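Local coordinates for structural polyprotein, VP1 (PDB 5CDD) that probably serves as a structural component of the viral capsid, being the VP1 piece of a dicistrovirus structural polyprotein with a CRPV-type capsid domain, at residues L43-T48 / R75-Y80; R86-G91 / D186-G191. All blocks are in the same frame, centred on the assembly; numbering follows the deposited sequence.

Interaction 1. Residues L43-T48 / R75-Y80; sequences LRTFRT and RDYMSY
Tyr77 has the largest share of this contact, and Arg47 runs along its ring; tracing the arginine outward defines the arrangement. CB of Arg47 meets CB of Asp76 at 4.1 Å, where the two backbones run closest. CG then lies against the tyrosine ring, 3.5 Å from Tyr77 CE2. A bend at chi2 (-71°) turns CD so that it too remains beside CE2, and NE comes to 3.3 Å from that same carbon. Tyr77 CE2 lies over one face of the guanidinium, toward its rim, but the guanidinium plane is inclined 51° to the ring, which excludes a parallel stack. At the tip, NH2 of Arg47 gives a weak hydrogen bond to Tyr77 OH (3.4 Å), while NH1 turns back to its neighbour's carbonyl, Phe46 O, at 2.8 Å and nearly in the guanidinium plane. Thr45 OG1 approaches the ring edge, 3.5 Å from Tyr77 CD2. Farther back, Leu43 CD2 packs on Met78 CG.

Asp76 is the N-cap of helix 77-82: its OD2 accepts from Ser79 N at 2.7 Å, and its OD1 is salt-bridged to Arg182. Arg75 forms salt bridges with Asp51 and with Asp127 of a second copy of this protein. The contact thus sets the helix start against the beginning of strand 47-55, with Arg182 of the adjoining strand 176-184 linking both: its backbone bonds to Arg47, its side chain to Asp76.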
loop_
_atom_site.group_PDB
_atom_site.type_symbol
_atom_site.label_atom_id
_atom_site.label_comp_id
_atom_site.label_asym_id
_atom_site.label_seq_id
_atom_site.Cartn_x
_atom_site.Cartn_y
_atom_site.Cartn_z
ATOM N N LEU A 43 -19.113 -31.198 -1.231
ATOM C CA LEU A 43 -20.418 -30.614 -1.506
ATOM C C LEU A 43 -20.182 -29.232 -2.110
ATOM O O LEU A 43 -21.117 -28.453 -2.315
ATOM C CB LEU A 43 -21.245 -30.494 -0.223
ATOM C CG LEU A 43 -21.668 -31.793 0.464
ATOM C CD1 LEU A 43 -22.485 -31.472 1.701
ATOM C CD2 LEU A 43 -22.475 -32.645 -0.499
ATOM N N ARG A 44 -18.911 -28.938 -2.378
ATOM C CA ARG A 44 -18.502 -27.673 -2.977
ATOM C C ARG A 44 -17.965 -27.985 -4.369
ATOM O O ARG A 44 -18.087 -27.183 -5.296
ATOM C CB ARG A 44 -17.413 -27.008 -2.130
ATOM C CG ARG A 44 -17.862 -26.653 -0.723
ATOM C CD ARG A 44 -18.907 -25.548 -0.731
ATOM N NE ARG A 44 -19.442 -25.298 0.605
ATOM C CZ ARG A 44 -20.342 -26.068 1.210
ATOM N NH1 ARG A 44 -20.819 -27.142 0.598
ATOM N NH2 ARG A 44 -20.759 -25.769 2.433
ATOM N N THR A 45 -17.370 -29.165 -4.500
ATOM C CA THR A 45 -16.832 -29.624 -5.775
ATOM C C THR A 45 -18.003 -30.018 -6.670
ATOM O O THR A 45 -18.953 -30.650 -6.209
ATOM C CB THR A 45 -15.946 -30.869 -5.598
ATOM O OG1 THR A 45 -16.706 -31.905 -4.965
ATOM C CG2 THR A 45 -14.735 -30.551 -4.746
ATOM N N PHE A 46 -17.939 -29.646 -7.944
ATOM C CA PHE A 46 -19.006 -29.985 -8.875
ATOM C C PHE A 46 -18.777 -31.346 -9.506
ATOM O O PHE A 46 -17.641 -31.729 -9.787
ATOM C CB PHE A 46 -19.124 -28.933 -9.979
ATOM C CG PHE A 46 -19.804 -27.667 -9.543
ATOM C CD1 PHE A 46 -19.158 -26.764 -8.707
ATOM C CD2 PHE A 46 -21.100 -27.385 -9.961
ATOM C CE1 PHE A 46 -19.795 -25.596 -8.292
ATOM C CE2 PHE A 46 -21.744 -26.223 -9.551
ATOM C CZ PHE A 46 -21.089 -25.326 -8.716
ATOM N N ARG A 47 -19.866 -32.072 -9.727
ATOM C CA ARG A 47 -19.808 -33.394 -10.336
ATOM C C ARG A 47 -21.024 -33.555 -11.237
ATOM O O ARG A 47 -22.107 -33.068 -10.914
ATOM C CB ARG A 47 -19.803 -34.473 -9.252
ATOM C CG ARG A 47 -18.485 -34.585 -8.498
ATOM C CD ARG A 47 -17.409 -35.188 -9.381
ATOM N NE ARG A 47 -16.149 -35.395 -8.672
ATOM C CZ ARG A 47 -15.263 -34.437 -8.414
ATOM N NH1 ARG A 47 -15.492 -33.192 -8.809
ATOM N NH2 ARG A 47 -14.141 -34.729 -7.766
ATOM N N THR A 48 -20.846 -34.224 -12.372
ATOM C CA THR A 48 -21.950 -34.413 -13.304
ATOM C C THR A 48 -22.976 -35.397 -12.761
ATOM O O THR A 48 -22.622 -36.384 -12.116
ATOM C CB THR A 48 -21.460 -34.921 -14.683
ATOM O OG1 THR A 48 -20.847 -36.207 -14.538
ATOM C CG2 THR A 48 -20.451 -33.954 -15.276
ATOM N N ARG A 75 -24.965 -41.326 -7.668
ATOM C CA ARG A 75 -23.815 -41.201 -8.555
ATOM C C ARG A 75 -22.888 -40.063 -8.130
ATOM O O ARG A 75 -21.687 -40.274 -7.960
ATOM C CB ARG A 75 -24.266 -40.973 -10.002
ATOM C CG ARG A 75 -23.104 -40.866 -10.979
ATOM C CD ARG A 75 -23.549 -40.437 -12.367
ATOM N NE ARG A 75 -22.401 -40.164 -13.231
ATOM C CZ ARG A 75 -22.483 -39.653 -14.456
ATOM N NH1 ARG A 75 -23.667 -39.353 -14.976
ATOM N NH2 ARG A 75 -21.381 -39.432 -15.159
ATOM N N ASP A 76 -23.438 -38.860 -7.963
ATOM C CA ASP A 76 -22.627 -37.713 -7.557
ATOM C C ASP A 76 -22.475 -37.652 -6.038
ATOM O O ASP A 76 -23.063 -38.455 -5.316
ATOM C CB ASP A 76 -23.234 -36.400 -8.071
ATOM C CG ASP A 76 -24.488 -35.991 -7.320
ATOM O OD1 ASP A 76 -24.949 -34.847 -7.518
ATOM O OD2 ASP A 76 -25.016 -36.807 -6.535
ATOM N N TYR A 77 -21.691 -36.694 -5.556
ATOM C CA TYR A 77 -21.459 -36.558 -4.124
ATOM C C TYR A 77 -22.690 -36.149 -3.325
ATOM O O TYR A 77 -22.930 -36.683 -2.243
ATOM C CB TYR A 77 -20.324 -35.565 -3.860
ATOM C CG TYR A 77 -18.985 -36.006 -4.407
ATOM C CD1 TYR A 77 -18.579 -37.334 -4.309
ATOM C CD2 TYR A 77 -18.114 -35.093 -5.000
ATOM C CE1 TYR A 77 -17.341 -37.746 -4.786
ATOM C CE2 TYR A 77 -16.869 -35.496 -5.479
ATOM C CZ TYR A 77 -16.491 -36.824 -5.368
ATOM O OH TYR A 77 -15.268 -37.237 -5.842
ATOM N N MET A 78 -23.469 -35.205 -3.842
ATOM C CA MET A 78 -24.662 -34.769 -3.129
ATOM C C MET A 78 -25.617 -35.927 -2.888
ATOM O O MET A 78 -26.178 -36.063 -1.800
ATOM C CB MET A 78 -25.377 -33.654 -3.895
ATOM C CG MET A 78 -24.703 -32.305 -3.760
ATOM S SD MET A 78 -25.718 -30.974 -4.398
ATOM C CE MET A 78 -26.850 -30.747 -3.048
ATOM N N SER A 79 -25.795 -36.765 -3.903
ATOM C CA SER A 79 -26.681 -37.914 -3.787
ATOM C C SER A 79 -26.057 -39.002 -2.921
ATOM O O SER A 79 -26.664 -39.474 -1.960
ATOM C CB SER A 79 -26.991 -38.482 -5.170
ATOM O OG SER A 79 -27.805 -39.636 -5.071
ATOM N N TYR A 80 -24.834 -39.391 -3.263
ATOM C CA TYR A 80 -24.129 -40.436 -2.533
ATOM C C TYR A 80 -24.032 -40.155 -1.036
ATOM O O TYR A 80 -24.363 -41.012 -0.215
ATOM C CB TYR A 80 -22.724 -40.618 -3.107
ATOM C CG TYR A 80 -22.050 -41.896 -2.664
ATOM C CD1 TYR A 80 -22.542 -43.140 -3.062
ATOM C CD2 TYR A 80 -20.917 -41.866 -1.854
ATOM C CE1 TYR A 80 -21.918 -44.322 -2.665
ATOM C CE2 TYR A 80 -20.287 -43.044 -1.452
ATOM C CZ TYR A 80 -20.791 -44.266 -1.863
ATOM O OH TYR A 80 -20.158 -45.427 -1.483
#

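Interaction 2. Residues R86-G91 / D186-G191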
loop_
_atom_site.group_PDB
_atom_site.type_symbol
_atom_site.label_atom_id
_atom_site.label_comp_id
_atom_site.label_asym_id
_atom_site.label_seq_id
_atom_site.Cartn_x
_atom_site.Cartn_y
_atom_site.Cartn_z
ATOM N N ARG A 86 -29.898 -37.505 7.486
ATOM C CA ARG A 86 -31.352 -37.404 7.390
ATOM C C ARG A 86 -31.861 -36.021 6.985
ATOM O O ARG A 86 -32.948 -35.899 6.422
ATOM C CB ARG A 86 -32.000 -37.797 8.720
ATOM C CG ARG A 86 -33.525 -37.810 8.681
ATOM C CD ARG A 86 -34.038 -38.904 7.753
ATOM N NE ARG A 86 -33.804 -40.237 8.302
ATOM C CZ ARG A 86 -33.781 -41.353 7.580
ATOM N NH1 ARG A 86 -33.972 -41.303 6.269
ATOM N NH2 ARG A 86 -33.568 -42.522 8.169
ATOM N N PHE A 87 -31.083 -34.984 7.272
ATOM C CA PHE A 87 -31.487 -33.618 6.950
ATOM C C PHE A 87 -30.452 -32.884 6.111
ATOM O O PHE A 87 -29.276 -33.251 6.096
ATOM C CB PHE A 87 -31.707 -32.821 8.239
ATOM C CG PHE A 87 -32.784 -33.372 9.123
ATOM C CD1 PHE A 87 -34.125 -33.116 8.853
ATOM C CD2 PHE A 87 -32.458 -34.146 10.233
ATOM C CE1 PHE A 87 -35.128 -33.621 9.676
ATOM C CE2 PHE A 87 -33.454 -34.657 11.063
ATOM C CZ PHE A 87 -34.792 -34.394 10.783
ATOM N N TYR A 88 -30.900 -31.844 5.415
ATOM C CA TYR A 88 -30.012 -31.018 4.604
ATOM C C TYR A 88 -30.321 -29.562 4.926
ATOM O O TYR A 88 -31.335 -29.260 5.558
ATOM C CB TYR A 88 -30.194 -31.304 3.106
ATOM C CG TYR A 88 -31.437 -30.732 2.461
ATOM C CD1 TYR A 88 -31.540 -29.370 2.176
ATOM C CD2 TYR A 88 -32.496 -31.560 2.100
ATOM C CE1 TYR A 88 -32.667 -28.850 1.541
ATOM C CE2 TYR A 88 -33.626 -31.051 1.466
ATOM C CZ TYR A 88 -33.705 -29.698 1.188
ATOM O OH TYR A 88 -34.822 -29.200 0.555
ATOM N N ARG A 89 -29.452 -28.658 4.494
ATOM C CA ARG A 89 -29.643 -27.248 4.785
ATOM C C ARG A 89 -28.700 -26.395 3.949
ATOM O O ARG A 89 -27.519 -26.707 3.826
ATOM C CB ARG A 89 -29.394 -27.025 6.275
ATOM C CG ARG A 89 -29.432 -25.596 6.733
ATOM C CD ARG A 89 -28.037 -25.034 6.917
ATOM N NE ARG A 89 -28.085 -23.827 7.734
ATOM C CZ ARG A 89 -27.025 -23.095 8.050
ATOM N NH1 ARG A 89 -25.823 -23.441 7.614
ATOM N NH2 ARG A 89 -27.171 -22.021 8.816
ATOM N N GLY A 90 -29.228 -25.323 3.369
ATOM C CA GLY A 90 -28.405 -24.453 2.547
ATOM C C GLY A 90 -28.819 -24.466 1.087
ATOM O O GLY A 90 -29.644 -25.282 0.673
ATOM N N GLY A 91 -28.233 -23.564 0.305
ATOM C CA GLY A 91 -28.553 -23.466 -1.109
ATOM C C GLY A 91 -27.904 -24.513 -1.993
ATOM O O GLY A 91 -27.221 -25.417 -1.509
ATOM N N ASP A 186 -22.143 -22.223 -0.824
ATOM C CA ASP A 186 -21.181 -22.184 0.270
ATOM C C ASP A 186 -21.788 -22.401 1.662
ATOM O O ASP A 186 -21.081 -22.339 2.667
ATOM C CB ASP A 186 -20.400 -20.864 0.213
ATOM C CG ASP A 186 -18.958 -21.014 0.675
ATOM O OD1 ASP A 186 -18.291 -21.988 0.255
ATOM O OD2 ASP A 186 -18.483 -20.151 1.446
ATOM N N ASP A 187 -23.092 -22.671 1.720
ATOM C CA ASP A 187 -23.774 -22.904 2.996
ATOM C C ASP A 187 -24.396 -24.297 3.094
ATOM O O ASP A 187 -24.809 -24.723 4.173
ATOM C CB ASP A 187 -24.882 -21.864 3.220
ATOM C CG ASP A 187 -24.343 -20.463 3.449
ATOM O OD1 ASP A 187 -23.471 -20.295 4.331
ATOM O OD2 ASP A 187 -24.801 -19.529 2.754
ATOM N N PHE A 188 -24.461 -25.003 1.968
ATOM C CA PHE A 188 -25.061 -26.332 1.926
ATOM C C PHE A 188 -24.327 -27.382 2.750
ATOM O O PHE A 188 -23.102 -27.492 2.689
ATOM C CB PHE A 188 -25.159 -26.826 0.481
ATOM C CG PHE A 188 -25.967 -28.081 0.333
ATOM C CD1 PHE A 188 -27.357 -28.031 0.314
ATOM C CD2 PHE A 188 -25.342 -29.322 0.274
ATOM C CE1 PHE A 188 -28.113 -29.198 0.243
ATOM C CE2 PHE A 188 -26.087 -30.494 0.204
ATOM C CZ PHE A 188 -27.478 -30.431 0.190
ATOM N N THR A 189 -25.095 -28.161 3.505
ATOM C CA THR A 189 -24.541 -29.218 4.341
ATOM C C THR A 189 -25.625 -30.212 4.751
ATOM O O THR A 189 -26.821 -29.907 4.697
ATOM C CB THR A 189 -23.898 -28.640 5.629
ATOM O OG1 THR A 189 -23.263 -29.691 6.368
ATOM C CG2 THR A 189 -24.956 -27.997 6.509
ATOM N N PHE A 190 -25.192 -31.405 5.145
ATOM C CA PHE A 190 -26.097 -32.449 5.611
ATOM C C PHE A 190 -25.948 -32.517 7.124
ATOM O O PHE A 190 -24.950 -32.055 7.676
ATOM C CB PHE A 190 -25.728 -33.807 5.012
ATOM C CG PHE A 190 -25.983 -33.912 3.533
ATOM C CD1 PHE A 190 -27.234 -33.633 3.014
ATOM C CD2 PHE A 190 -24.973 -34.291 2.662
ATOM C CE1 PHE A 190 -27.480 -33.720 1.650
ATOM C CE2 PHE A 190 -25.212 -34.382 1.293
ATOM C CZ PHE A 190 -26.469 -34.096 0.791
ATOM N N GLY A 191 -26.934 -33.101 7.794
ATOM C CA GLY A 191 -26.876 -33.196 9.240
ATOM C C GLY A 191 -27.604 -34.392 9.807
ATOM O O GLY A 191 -28.490 -34.955 9.166
#
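The carbonyl oxygen of Gly191 is gripped by two successive backbone amides, Phe87 N at 3.2 Å and, more weakly, Arg86 N at 3.4 Å. Two residues facing one across an antiparallel pair make a classic beta bulge, here at the start of strand 87-98 in what is consistent with the jelly-roll fold of picorna-like capsid proteins. The return bond, Gly191 N to Phe87 O, is 2.9 Å long. Beyond it the register is regular: Tyr88 and Phe190 form a non-hydrogen-bonded pair, and Arg89 and Thr189 a hydrogen-bonded one, in which Thr189 N reaches Arg89 O at 2.8 Å while the reverse bond is weak. The strand directions differ by 149°, so the pair is antiparallel with a marked twist.

Tyr88 and Phe190 project from the same face. CG of Tyr88 sits between its own backbone N and carbonyl carbon (chi1 75°), and the ring leads away from strand 189-191, leaving CB to touch Phe190 CD1 at 3.8 Å. The tyrosine OH bonds to Asp165. The ring of Phe188, whose CG is anti to the backbone N (chi1 -170°), reaches the side where Tyr88 and Phe190 lie; its CE1 meets Tyr88 CD1 at 3.9 Å, and its CE2 lies over one face of the Phe190 ring, offset toward the rim. Arg89 and Thr189 point to the other face, and their polar ends find partners outside the pair: Arg89 NH2 the Gly41 carbonyl of a neighbouring chain, Thr189 OG1 the Arg40 side chain. Past the last bridge, the backbones converge at Gly90, whose CA is 3.9 Å from Phe188 CA. Gly90 O then meets the edge of the Phe188 ring, 3.6 Å from CD1.

How the interactions relate
Both contacts are buried, but their chemistry differs. Interaction 1 sets a capped helix start on a strand and is made by side chains, with one weak hydrogen bond across it; interaction 2 joins two strands mainly through backbone bonds, its rings adding apolar contact. Helix 77-82 is followed in the chain by strand 87-98, after a short connection, and both contacts reach the same antiparallel sheet, with centres about 13 Å apart. They also touch: Arg44 NH2 probably bonds to Phe188 O, and Met78 packs on the Phe188 ring. Interaction 1 lies nearer the chain centre, yet Arg75 extends from it to another VP1 copy, whereas Arg86 and Arg89 of interaction 2 reach other chains of the polyprotein.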